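Local coordinates for protein cytochrome P450 (Rhodococcus erythropolis, PDB 3WEC) that hydroxylates the quinoline nitrogen of aurachin alkaloids as a heme-dependent cytochrome P450 monooxygenase, a step essential to their antibiotic activity, at residues A97-L102 with I243-L248; R112-D117 with G234-S239; D129-A134 with N368-H373; S163-P168 with G223-L228. All coordinates share one frame; numbering follows the deposited sequence.

Contact 1 (A97-L102 with I243-L248); sequences ARPFML and IAATCL. With HEM (protoporphyrin IX containing Fe), chain B.
Phe100 holds CG anti to its carbonyl carbon (chi1 -66°), whereas Leu248 turns CG anti to its backbone N (chi1 -151°), and the ring and the leucine chain cross obliquely. Phe100 CZ meets Leu248 CD1 at 3.9 Å. On the same side of the ring's rim, Phe100 CE1 comes within 3.3 Å of Ala245 O, which lies at the edge and near the ring plane, so a C-H rather than the pi face is turned to the carbonyl oxygen. Pro99 supplies the tightest apolar touch: its CB sits 3.5 Å from Ala245 CB, with the ring CG also resting on this methyl. The small alanine side chain lets the two backbones come close, Pro99 CA and Ala245 CA being 5.8 Å apart. The hydroxyl of Thr246 is bonded to the carbonyl O of Glu242 and borders Pro99 without bonding to it. In P450 terms, the loop between helix 73-81 (B') and helix 107-121 (C) lies here against helix 240-271. Phe100 and Leu102 both border the bound aurachin intermediate, although the Phe100 side chain stays about 6 Å from it; Met101 CB is 3.2 Å from propionate oxygen O2D of HEM. With no hydrogen bond between the segments, the loop is held to the helix by van der Waals packing and probably a weak C-H to carbonyl attraction, beside both substrate and cofactor.

Contact 2 (R112-D117 with G234-S239); sequences RGLVSD and GGDQLS. With HEM (protoporphyrin IX containing Fe), chain B.
Helix 107-121, the C helix of the P450 fold and a heme-propionate-binding element, packs Leu114 and Val115 against Leu238 and Asp236 of the connection leading into helix 240-271. Leu114 and Leu238 lie alongside each other and point opposite ways, with Leu114 CD1 3.8 Å from Leu238 CD2. Leu238 CD1 meets Val115 CG2 at 4.0 Å, the two side chains crossing at about a right angle. Leu114 CD1 also lies against the carboxylate of Asp236, 3.8 Å from OD1, while that oxygen has its ionic partner in Arg110, earlier on the same helix. The other side of this C-helix turn serves the cofactor. The Arg112 chain leaves with CG anti to its backbone N (chi1 177°) and then bends at chi2 (76°). Its guanidinium meets the propionate edge-on, NH1 giving a 2.6 Å hydrogen bond to O1D of HEM with an N-H...O angle of 140°. Arg112 NH2 is held by the carbonyl O of His360, next to the iron ligand Cys361. Arg112 O is gripped twice, by Ser116 N at 2.9 Å and by Ser116 OG at 2.6 Å, from opposite faces of the carbonyl plane. Ser239 ends the connection as N-cap of helix 240-271, its side chain capping a backbone N, while the carboxylate of Glu242 accepts a hydrogen bond from Ser239 N.

Contact 3 (D129-A134 with N368-H373); sequences DIVLSA and NSMLQH
Val131 provides most of the apolar contact with helix 364-381. Its CG1, set anti to the backbone N (chi1 175°), enters between Ser369, Met370 and His373, lying 3.8 Å from Met370 CA and 4.1 Å from Met370 CG. The same methyl is 3.8 Å from Ser369 OG. Beyond CG the Met370 chain leads away from helix 128-141 and touches the heme.

The ring contacts centre on His373, whose CG is anti to its carbonyl carbon (chi1 -76°). Val131 crosses it at about a right angle, CG1 coming within 3.5 Å of His373 CD2, obliquely to the ring. Leu132 covers one face: its CB is 4.0 Å from His373 ND1, and its CA stands above the plane toward the rim. Ser369 OG lies in plane at the ring edge, so the imidazole is bounded both above and at its side.

Polar bonding comes from just beyond the segments. His373 NE2 is hydrogen-bonded to Asp128 OD2 at the start of helix 128-141, which helps fix the turn of the ring about its bond to CB; the nearby carboxylate would probably favour a protonated imidazole.

The axes of the two six-residue helical segments approach to 9.1 Å and cross at -47°. These are helices D and L of the P450 fold, two members of its four-helix bundle. Helix 155-165 (E) is met by Ala134 and Met370, both of which touch Phe156, and helix 240-271 by Met370 at Thr258 and Leu371 at Thr261, while the side chains of Leu371 and Gln372 pack on helix 286-296.

Contact 4 (S163-P168 with G223-L228); sequences SILGIP and GLVRRL
Leu165, Leu224 and Val225 form the apolar centre where the C-terminal end of helix 155-165 meets the first turn of helix 224-230, helices E and H of the P450 fold. Leu165 CD2 lies 4.2 Å from Val225 CG2 and 4.3 Å from Leu224 CD2, a methyl on the branch that Leu224 carries with CG anti to the backbone N (chi1 -170°). Leu224 CB lies 3.4 Å from Ile164 O, at the end of helix E. Around this centre, Phe119 and Ile250 pack on Leu224, and Leu214 on Val225, so helices 107-121, 240-271 and 194-216 all border it.

Farther out the contact becomes polar, and it is made by backbones. Helix E ends in a Schellman motif at Gly166, whose positive phi turns the chain away, and its last carbonyls meet the amides that open helix H. Val225 N gives Leu165 O a 3.3 Å hydrogen bond with a fairly straight N-H...O angle of 159°. The bond from Leu224 N to Ile164 O is shorter, 2.9 Å, but bent to 124° and weak. Amides of a first helical turn thus find acceptors in another helix, and the end dipoles of the two helices would probably favour the pairing. Leu165 O also has Val225 CG2 close by, at 3.2 Å.

Gly223, the N-cap of helix H, has no side chain to separate the two ends. Its CA is 4.4 Å from Gly166 CA, and Gly223 CA touches Ile164 O at 3.4 Å.

Contacts 1, 2 and 4 form one continuous region around helices 107-121, 224-230 and 240-271: Leu228 of contact 4 touches Thr246 and Cys247 of contact 1 and Leu238 of contact 2, and Met101 of contact 1 packs on Val115 of contact 2. Contact 3 lies apart from the first two and meets contact 4 through Ile130 and Ser163. The touching residues of contacts 1 and 4 are all buried, whereas contact 2 runs out to an exposed residue and contact 3 to partly exposed ones. Chemistry differs accordingly: contact 4 alone has hydrogen bonds across its segments, all between backbones; contacts 1 to 3 rely on side-chain packing, with residues reaching the heme or, in contact 1, the substrate.

Contact 1 (A97-L102 with I243-L248)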
# COMPACT_ATOMS: atom_id res chain seq x y z
N ALA A 97 6.95 10.88 -13.81
CA ALA A 97 6.55 9.91 -12.79
C ALA A 97 7.71 8.99 -12.38
O ALA A 97 7.55 8.09 -11.54
CB ALA A 97 5.37 9.08 -13.27
N ARG A 98 8.87 9.24 -12.97
CA ARG A 98 10.02 8.34 -12.86
C ARG A 98 10.52 8.07 -11.43
O ARG A 98 10.61 6.91 -11.02
CB ARG A 98 11.17 8.85 -13.73
CG ARG A 98 11.15 8.47 -15.20
CD ARG A 98 12.45 8.92 -15.83
NE ARG A 98 13.63 8.57 -15.00
CZ ARG A 98 14.35 9.42 -14.26
NH1 ARG A 98 14.06 10.71 -14.20
NH2 ARG A 98 15.38 8.96 -13.55
N PRO A 99 10.86 9.13 -10.66
CA PRO A 99 11.39 8.76 -9.35
C PRO A 99 10.31 8.18 -8.41
O PRO A 99 10.62 7.89 -7.25
CB PRO A 99 11.99 10.08 -8.82
CG PRO A 99 12.10 10.98 -10.02
CD PRO A 99 10.94 10.58 -10.90
N PHE A 100 9.09 7.99 -8.92
CA PHE A 100 8.02 7.29 -8.20
C PHE A 100 7.94 5.77 -8.49
O PHE A 100 6.97 5.10 -8.07
CB PHE A 100 6.66 7.94 -8.48
CG PHE A 100 6.52 9.35 -7.96
CD1 PHE A 100 7.24 9.77 -6.85
CD2 PHE A 100 5.64 10.24 -8.57
CE1 PHE A 100 7.11 11.07 -6.37
CE2 PHE A 100 5.49 11.54 -8.09
CZ PHE A 100 6.22 11.95 -6.99
N MET A 101 8.93 5.24 -9.22
CA MET A 101 8.98 3.82 -9.58
C MET A 101 7.81 3.39 -10.45
O MET A 101 7.57 2.19 -10.61
CB MET A 101 9.00 2.92 -8.32
CG MET A 101 10.02 3.27 -7.25
SD MET A 101 11.67 2.62 -7.49
CE MET A 101 12.55 3.47 -6.17
N LEU A 102 7.03 4.35 -10.96
CA LEU A 102 6.06 4.10 -12.04
C LEU A 102 6.80 4.16 -13.36
O LEU A 102 6.56 5.03 -14.22
CB LEU A 102 4.89 5.08 -12.02
CG LEU A 102 3.96 5.05 -10.79
CD1 LEU A 102 2.57 5.44 -11.27
CD2 LEU A 102 3.87 3.70 -10.11
N ILE A 243 16.22 12.40 -5.12
CA ILE A 243 16.24 12.17 -3.67
C ILE A 243 14.95 12.69 -3.02
O ILE A 243 14.36 12.03 -2.18
CB ILE A 243 17.46 12.84 -2.95
CG1 ILE A 243 18.78 12.19 -3.32
CG2 ILE A 243 17.31 12.78 -1.43
CD1 ILE A 243 19.96 13.13 -3.23
N ALA A 244 14.50 13.86 -3.44
CA ALA A 244 13.30 14.48 -2.87
C ALA A 244 12.02 13.78 -3.33
O ALA A 244 11.08 13.57 -2.53
CB ALA A 244 13.26 15.94 -3.23
N ALA A 245 11.97 13.41 -4.62
CA ALA A 245 10.82 12.66 -5.12
C ALA A 245 10.63 11.26 -4.48
O ALA A 245 9.50 10.90 -4.13
CB ALA A 245 10.82 12.61 -6.64
N THR A 246 11.74 10.52 -4.33
CA THR A 246 11.84 9.32 -3.52
C THR A 246 11.41 9.48 -2.06
O THR A 246 10.68 8.65 -1.51
CB THR A 246 13.32 8.81 -3.48
OG1 THR A 246 13.74 8.53 -4.79
CG2 THR A 246 13.43 7.61 -2.59
N CYS A 247 11.89 10.50 -1.40
CA CYS A 247 11.35 10.79 -0.04
C CYS A 247 9.82 10.88 0.02
O CYS A 247 9.18 10.22 0.88
CB CYS A 247 12.07 11.99 0.59
SG CYS A 247 13.82 11.61 0.93
N LEU A 248 9.24 11.64 -0.90
CA LEU A 248 7.77 11.76 -0.98
C LEU A 248 7.15 10.38 -1.30
O LEU A 248 6.11 10.02 -0.74
CB LEU A 248 7.35 12.71 -2.11
CG LEU A 248 6.07 13.57 -2.12
CD1 LEU A 248 5.47 13.57 -3.50
CD2 LEU A 248 4.97 13.27 -1.12
CHA HEM B . 5.23 -1.07 -4.30
CHB HEM B . 1.91 -3.25 -1.30
CHC HEM B . 4.08 -1.19 2.60
CHD HEM B . 7.31 1.16 -0.49
C1A HEM B . 4.11 -1.80 -3.73
C2A HEM B . 3.08 -2.44 -4.61
C3A HEM B . 2.14 -3.07 -3.71
C4A HEM B . 2.66 -2.72 -2.39
CMA HEM B . 0.88 -3.89 -4.08
CAA HEM B . 2.94 -2.56 -6.13
CBA HEM B . 3.77 -3.81 -6.47
CGA HEM B . 3.56 -4.26 -7.93
O1A HEM B . 3.18 -3.45 -8.83
O2A HEM B . 3.82 -5.46 -8.22
C1B HEM B . 2.24 -2.83 0.06
C2B HEM B . 1.52 -3.45 1.16
C3B HEM B . 2.15 -2.80 2.28
C4B HEM B . 3.16 -1.92 1.71
CMB HEM B . 0.37 -4.43 1.20
CAB HEM B . 1.77 -3.07 3.69
CBB HEM B . 1.63 -2.06 4.51
C1C HEM B . 5.18 -0.40 2.10
C2C HEM B . 5.97 0.48 2.96
C3C HEM B . 6.89 1.16 2.02
C4C HEM B . 6.61 0.68 0.69
CMC HEM B . 5.80 0.61 4.45
CAC HEM B . 7.93 2.21 2.31
CBC HEM B . 8.33 2.49 3.52
C1D HEM B . 6.97 0.79 -1.88
C2D HEM B . 7.82 1.22 -2.98
C3D HEM B . 7.21 0.57 -4.15
C4D HEM B . 6.12 -0.21 -3.54
CMD HEM B . 8.99 2.18 -2.92
CAD HEM B . 7.61 0.67 -5.59
CBD HEM B . 8.48 -0.57 -5.89
CGD HEM B . 8.98 -0.61 -7.30
O1D HEM B . 10.14 -1.09 -7.47
O2D HEM B . 8.25 -0.15 -8.24
NA HEM B . 3.94 -2.04 -2.30
NB HEM B . 3.26 -1.97 0.36
NC HEM B . 5.59 -0.34 0.73
ND HEM B . 5.99 -0.10 -2.20
FE HEM B . 4.63 -0.92 -0.82
O HOH W 1 2.78 0.73 -0.82

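Contact 2 (R112-D117 with G234-S239)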
# COMPACT_ATOMS: atom_id res chain seq x y z
N ARG A 112 15.76 1.80 -8.57
CA ARG A 112 15.52 0.75 -7.59
C ARG A 112 16.76 0.38 -6.85
O ARG A 112 16.72 0.18 -5.64
CB ARG A 112 14.99 -0.55 -8.26
CG ARG A 112 14.78 -1.69 -7.29
CD ARG A 112 13.53 -1.55 -6.44
NE ARG A 112 13.33 -2.75 -5.64
CZ ARG A 112 12.16 -3.25 -5.25
NH1 ARG A 112 11.01 -2.67 -5.61
NH2 ARG A 112 12.13 -4.35 -4.52
N GLY A 113 17.85 0.16 -7.60
CA GLY A 113 19.10 -0.25 -7.02
C GLY A 113 19.68 0.77 -6.06
O GLY A 113 20.09 0.43 -4.96
N LEU A 114 19.69 2.04 -6.48
CA LEU A 114 20.23 3.09 -5.66
C LEU A 114 19.34 3.29 -4.42
O LEU A 114 19.83 3.31 -3.30
CB LEU A 114 20.34 4.41 -6.47
CG LEU A 114 21.28 4.36 -7.67
CD1 LEU A 114 21.24 5.63 -8.55
CD2 LEU A 114 22.68 4.08 -7.17
N VAL A 115 18.04 3.34 -4.62
CA VAL A 115 17.12 3.58 -3.53
C VAL A 115 17.12 2.42 -2.52
O VAL A 115 17.33 2.64 -1.33
CB VAL A 115 15.72 3.88 -4.07
CG1 VAL A 115 14.69 3.85 -2.96
CG2 VAL A 115 15.71 5.21 -4.81
N SER A 116 16.97 1.19 -2.98
CA SER A 116 16.92 0.07 -2.05
C SER A 116 18.21 -0.14 -1.31
O SER A 116 18.20 -0.77 -0.25
CB SER A 116 16.56 -1.22 -2.77
OG SER A 116 17.46 -1.46 -3.82
N ASP A 117 19.34 0.32 -1.87
CA ASP A 117 20.62 0.21 -1.15
C ASP A 117 20.55 1.15 0.09
O ASP A 117 20.76 0.74 1.25
CB ASP A 117 21.82 0.47 -2.10
CG ASP A 117 23.16 0.52 -1.38
OD1 ASP A 117 23.16 0.66 -0.14
OD2 ASP A 117 24.24 0.37 -2.04
N GLY A 234 29.40 2.99 -8.30
CA GLY A 234 30.45 3.17 -9.32
C GLY A 234 30.26 4.46 -10.10
O GLY A 234 30.10 4.45 -11.32
N GLY A 235 30.23 5.58 -9.38
CA GLY A 235 30.00 6.88 -10.02
C GLY A 235 28.55 7.26 -10.17
O GLY A 235 28.23 8.46 -10.31
N ASP A 236 27.65 6.27 -10.15
CA ASP A 236 26.23 6.54 -10.35
C ASP A 236 25.56 6.86 -9.03
O ASP A 236 25.81 6.20 -8.02
CB ASP A 236 25.50 5.37 -11.06
CG ASP A 236 24.06 5.74 -11.43
OD1 ASP A 236 23.70 6.91 -11.22
OD2 ASP A 236 23.29 4.90 -11.93
N GLN A 237 24.70 7.87 -9.05
CA GLN A 237 24.16 8.39 -7.82
C GLN A 237 22.86 9.20 -8.06
O GLN A 237 22.64 9.73 -9.14
CB GLN A 237 25.23 9.18 -7.07
CG GLN A 237 25.51 10.55 -7.65
CD GLN A 237 26.52 11.35 -6.83
OE1 GLN A 237 26.89 12.47 -7.20
NE2 GLN A 237 26.98 10.78 -5.71
N LEU A 238 21.99 9.25 -7.07
CA LEU A 238 20.74 10.01 -7.24
C LEU A 238 21.02 11.49 -7.31
O LEU A 238 21.79 12.00 -6.50
CB LEU A 238 19.76 9.74 -6.10
CG LEU A 238 19.30 8.28 -6.02
CD1 LEU A 238 18.59 7.99 -4.72
CD2 LEU A 238 18.46 7.85 -7.23
N SER A 239 20.42 12.16 -8.30
CA SER A 239 20.31 13.60 -8.29
C SER A 239 19.56 14.05 -7.03
O SER A 239 19.09 13.22 -6.25
CB SER A 239 19.60 14.11 -9.55
OG SER A 239 18.20 14.20 -9.33
CHA HEM B . 5.23 -1.07 -4.30
CHB HEM B . 1.91 -3.25 -1.30
CHC HEM B . 4.08 -1.19 2.60
CHD HEM B . 7.31 1.16 -0.49
C1A HEM B . 4.11 -1.80 -3.73
C2A HEM B . 3.08 -2.44 -4.61
C3A HEM B . 2.14 -3.07 -3.71
C4A HEM B . 2.66 -2.72 -2.39
CMA HEM B . 0.88 -3.89 -4.08
CAA HEM B . 2.94 -2.56 -6.13
CBA HEM B . 3.77 -3.81 -6.47
CGA HEM B . 3.56 -4.26 -7.93
O1A HEM B . 3.18 -3.45 -8.83
O2A HEM B . 3.82 -5.46 -8.22
C1B HEM B . 2.24 -2.83 0.06
C2B HEM B . 1.52 -3.45 1.16
C3B HEM B . 2.15 -2.80 2.28
C4B HEM B . 3.16 -1.92 1.71
CMB HEM B . 0.37 -4.43 1.20
CAB HEM B . 1.77 -3.07 3.69
CBB HEM B . 1.63 -2.06 4.51
C1C HEM B . 5.18 -0.40 2.10
C2C HEM B . 5.97 0.48 2.96
C3C HEM B . 6.89 1.16 2.02
C4C HEM B . 6.61 0.68 0.69
CMC HEM B . 5.80 0.61 4.45
CAC HEM B . 7.93 2.21 2.31
CBC HEM B . 8.33 2.49 3.52
C1D HEM B . 6.97 0.79 -1.88
C2D HEM B . 7.82 1.22 -2.98
C3D HEM B . 7.21 0.57 -4.15
C4D HEM B . 6.12 -0.21 -3.54
CMD HEM B . 8.99 2.18 -2.92
CAD HEM B . 7.61 0.67 -5.59
CBD HEM B . 8.48 -0.57 -5.89
CGD HEM B . 8.98 -0.61 -7.30
O1D HEM B . 10.14 -1.09 -7.47
O2D HEM B . 8.25 -0.15 -8.24
NA HEM B . 3.94 -2.04 -2.30
NB HEM B . 3.26 -1.97 0.36
NC HEM B . 5.59 -0.34 0.73
ND HEM B . 5.99 -0.10 -2.20
FE HEM B . 4.63 -0.92 -0.82
O HOH W 1 2.78 0.73 -0.82

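Contact 3 (D129-A134 with N368-H373)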
# COMPACT_ATOMS: atom_id res chain seq x y z
N ASP A 129 14.13 -1.02 17.77
CA ASP A 129 13.67 -0.46 19.06
C ASP A 129 12.62 0.63 18.85
O ASP A 129 11.64 0.73 19.59
CB ASP A 129 14.85 0.07 19.90
CG ASP A 129 15.34 -0.94 20.94
OD1 ASP A 129 14.86 -2.09 20.94
OD2 ASP A 129 16.18 -0.57 21.79
N ILE A 130 12.81 1.44 17.83
CA ILE A 130 11.88 2.52 17.61
C ILE A 130 10.58 2.05 16.91
O ILE A 130 9.53 2.69 17.04
CB ILE A 130 12.56 3.73 16.93
CG1 ILE A 130 12.23 3.77 15.46
CG2 ILE A 130 14.07 3.78 17.23
CD1 ILE A 130 10.95 4.53 15.19
N VAL A 131 10.64 0.92 16.20
CA VAL A 131 9.43 0.32 15.62
C VAL A 131 8.56 -0.22 16.74
O VAL A 131 7.34 0.03 16.78
CB VAL A 131 9.73 -0.81 14.62
CG1 VAL A 131 8.42 -1.45 14.16
CG2 VAL A 131 10.52 -0.28 13.42
N LEU A 132 9.19 -0.97 17.65
CA LEU A 132 8.54 -1.51 18.83
C LEU A 132 7.91 -0.42 19.69
O LEU A 132 6.78 -0.57 20.15
CB LEU A 132 9.56 -2.30 19.67
CG LEU A 132 9.28 -2.55 21.15
CD1 LEU A 132 8.07 -3.45 21.35
CD2 LEU A 132 10.49 -3.13 21.87
N SER A 133 8.64 0.68 19.89
CA SER A 133 8.18 1.80 20.70
C SER A 133 6.90 2.37 20.11
O SER A 133 5.88 2.54 20.81
CB SER A 133 9.27 2.86 20.74
OG SER A 133 9.05 3.77 21.78
N ALA A 134 6.94 2.66 18.81
CA ALA A 134 5.78 3.10 18.08
C ALA A 134 4.64 2.06 18.14
O ALA A 134 3.47 2.44 18.36
CB ALA A 134 6.14 3.42 16.64
N ASN A 368 6.19 -5.49 7.33
CA ASN A 368 6.10 -6.76 8.10
C ASN A 368 6.57 -6.61 9.53
O ASN A 368 5.91 -7.09 10.46
CB ASN A 368 6.96 -7.87 7.45
CG ASN A 368 6.23 -8.60 6.33
OD1 ASN A 368 5.06 -8.36 6.10
ND2 ASN A 368 6.91 -9.51 5.65
N SER A 369 7.73 -5.97 9.70
CA SER A 369 8.23 -5.64 11.04
C SER A 369 7.21 -4.84 11.84
O SER A 369 6.89 -5.22 12.98
CB SER A 369 9.52 -4.84 10.99
OG SER A 369 9.86 -4.45 12.31
N MET A 370 6.72 -3.74 11.25
CA MET A 370 5.71 -2.90 11.91
C MET A 370 4.49 -3.72 12.35
O MET A 370 4.01 -3.58 13.47
CB MET A 370 5.18 -1.76 10.98
CG MET A 370 6.11 -0.54 10.90
SD MET A 370 5.43 0.83 9.97
CE MET A 370 5.47 0.17 8.31
N LEU A 371 4.00 -4.55 11.42
CA LEU A 371 2.76 -5.25 11.58
C LEU A 371 2.93 -6.35 12.62
O LEU A 371 2.03 -6.57 13.41
CB LEU A 371 2.29 -5.81 10.22
CG LEU A 371 1.67 -4.76 9.27
CD1 LEU A 371 1.43 -5.34 7.88
CD2 LEU A 371 0.39 -4.16 9.82
N GLN A 372 4.10 -7.00 12.62
CA GLN A 372 4.47 -8.05 13.59
C GLN A 372 4.64 -7.56 15.00
O GLN A 372 4.15 -8.22 15.92
CB GLN A 372 5.77 -8.74 13.20
CG GLN A 372 5.58 -9.55 11.93
CD GLN A 372 6.88 -10.03 11.37
OE1 GLN A 372 7.95 -9.78 11.94
NE2 GLN A 372 6.81 -10.74 10.25
N HIS A 373 5.34 -6.44 15.17
CA HIS A 373 5.45 -5.82 16.50
C HIS A 373 4.11 -5.35 16.97
O HIS A 373 3.84 -5.35 18.17
CB HIS A 373 6.37 -4.60 16.48
CG HIS A 373 7.81 -4.92 16.43
ND1 HIS A 373 8.46 -5.45 17.47
CD2 HIS A 373 8.75 -4.72 15.43
CE1 HIS A 373 9.76 -5.62 17.15
NE2 HIS A 373 9.93 -5.16 15.90

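Contact 4 (S163-P168 with G223-L228)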
# COMPACT_ATOMS: atom_id res chain seq x y z
N SER A 163 11.04 8.56 11.58
CA SER A 163 12.29 8.09 12.19
C SER A 163 13.23 7.45 11.15
O SER A 163 14.39 7.79 11.12
CB SER A 163 11.99 7.13 13.36
OG SER A 163 13.16 6.45 13.77
N ILE A 164 12.71 6.55 10.29
CA ILE A 164 13.46 6.04 9.12
C ILE A 164 14.12 7.18 8.27
O ILE A 164 15.28 7.05 7.87
CB ILE A 164 12.59 5.16 8.17
CG1 ILE A 164 11.84 4.02 8.91
CG2 ILE A 164 13.44 4.54 7.06
CD1 ILE A 164 12.68 2.83 9.33
N LEU A 165 13.39 8.25 8.00
CA LEU A 165 13.84 9.36 7.13
C LEU A 165 14.87 10.33 7.77
O LEU A 165 15.62 11.02 7.06
CB LEU A 165 12.65 10.17 6.66
CG LEU A 165 11.69 9.63 5.60
CD1 LEU A 165 10.27 10.19 5.82
CD2 LEU A 165 12.18 10.05 4.24
N GLY A 166 14.88 10.40 9.11
CA GLY A 166 15.81 11.27 9.82
C GLY A 166 15.24 12.66 9.82
O GLY A 166 15.97 13.64 9.62
N ILE A 167 13.91 12.77 9.99
CA ILE A 167 13.28 14.09 10.13
C ILE A 167 13.68 14.69 11.50
O ILE A 167 13.48 14.06 12.54
CB ILE A 167 11.75 14.03 9.97
CG1 ILE A 167 11.34 13.38 8.63
CG2 ILE A 167 11.13 15.40 10.14
CD1 ILE A 167 11.77 14.10 7.36
N PRO A 168 14.28 15.89 11.49
CA PRO A 168 14.76 16.58 12.70
C PRO A 168 13.58 16.86 13.63
O PRO A 168 12.46 17.06 13.15
CB PRO A 168 15.33 17.90 12.17
CG PRO A 168 15.56 17.68 10.70
CD PRO A 168 14.57 16.65 10.25
N GLY A 223 19.77 8.62 8.89
CA GLY A 223 18.51 8.13 8.28
C GLY A 223 18.49 8.23 6.77
O GLY A 223 19.54 8.36 6.14
N LEU A 224 17.29 8.23 6.20
CA LEU A 224 17.09 7.89 4.79
C LEU A 224 17.46 9.01 3.87
O LEU A 224 18.16 8.78 2.90
CB LEU A 224 15.65 7.41 4.50
CG LEU A 224 15.52 6.81 3.08
CD1 LEU A 224 16.39 5.56 2.96
CD2 LEU A 224 14.08 6.53 2.69
N VAL A 225 17.00 10.23 4.19
CA VAL A 225 17.36 11.42 3.41
C VAL A 225 18.85 11.49 3.27
O VAL A 225 19.35 11.70 2.17
CB VAL A 225 16.87 12.74 4.04
CG1 VAL A 225 17.17 13.88 3.09
CG2 VAL A 225 15.39 12.68 4.31
N ARG A 226 19.56 11.33 4.37
CA ARG A 226 21.00 11.49 4.30
C ARG A 226 21.59 10.35 3.47
O ARG A 226 22.38 10.58 2.58
CB ARG A 226 21.65 11.57 5.70
CG ARG A 226 23.09 12.07 5.68
CD ARG A 226 23.88 11.56 6.88
NE ARG A 226 23.94 12.53 7.97
CZ ARG A 226 24.14 12.22 9.25
NH1 ARG A 226 24.28 10.94 9.60
NH2 ARG A 226 24.19 13.16 10.19
N ARG A 227 21.16 9.11 3.72
CA ARG A 227 21.74 7.97 3.01
C ARG A 227 21.46 7.97 1.50
O ARG A 227 22.28 7.46 0.76
CB ARG A 227 21.30 6.65 3.63
CG ARG A 227 21.66 6.56 5.07
CD ARG A 227 22.42 5.30 5.38
NE ARG A 227 21.86 4.66 6.57
CZ ARG A 227 22.02 5.08 7.83
NH1 ARG A 227 21.44 4.40 8.81
NH2 ARG A 227 22.75 6.16 8.12
N LEU A 228 20.32 8.55 1.09
CA LEU A 228 19.96 8.73 -0.32
C LEU A 228 20.95 9.66 -1.03
O LEU A 228 21.28 9.46 -2.20
CB LEU A 228 18.52 9.30 -0.45
CG LEU A 228 17.38 8.27 -0.28
CD1 LEU A 228 16.01 8.92 -0.31
CD2 LEU A 228 17.41 7.15 -1.31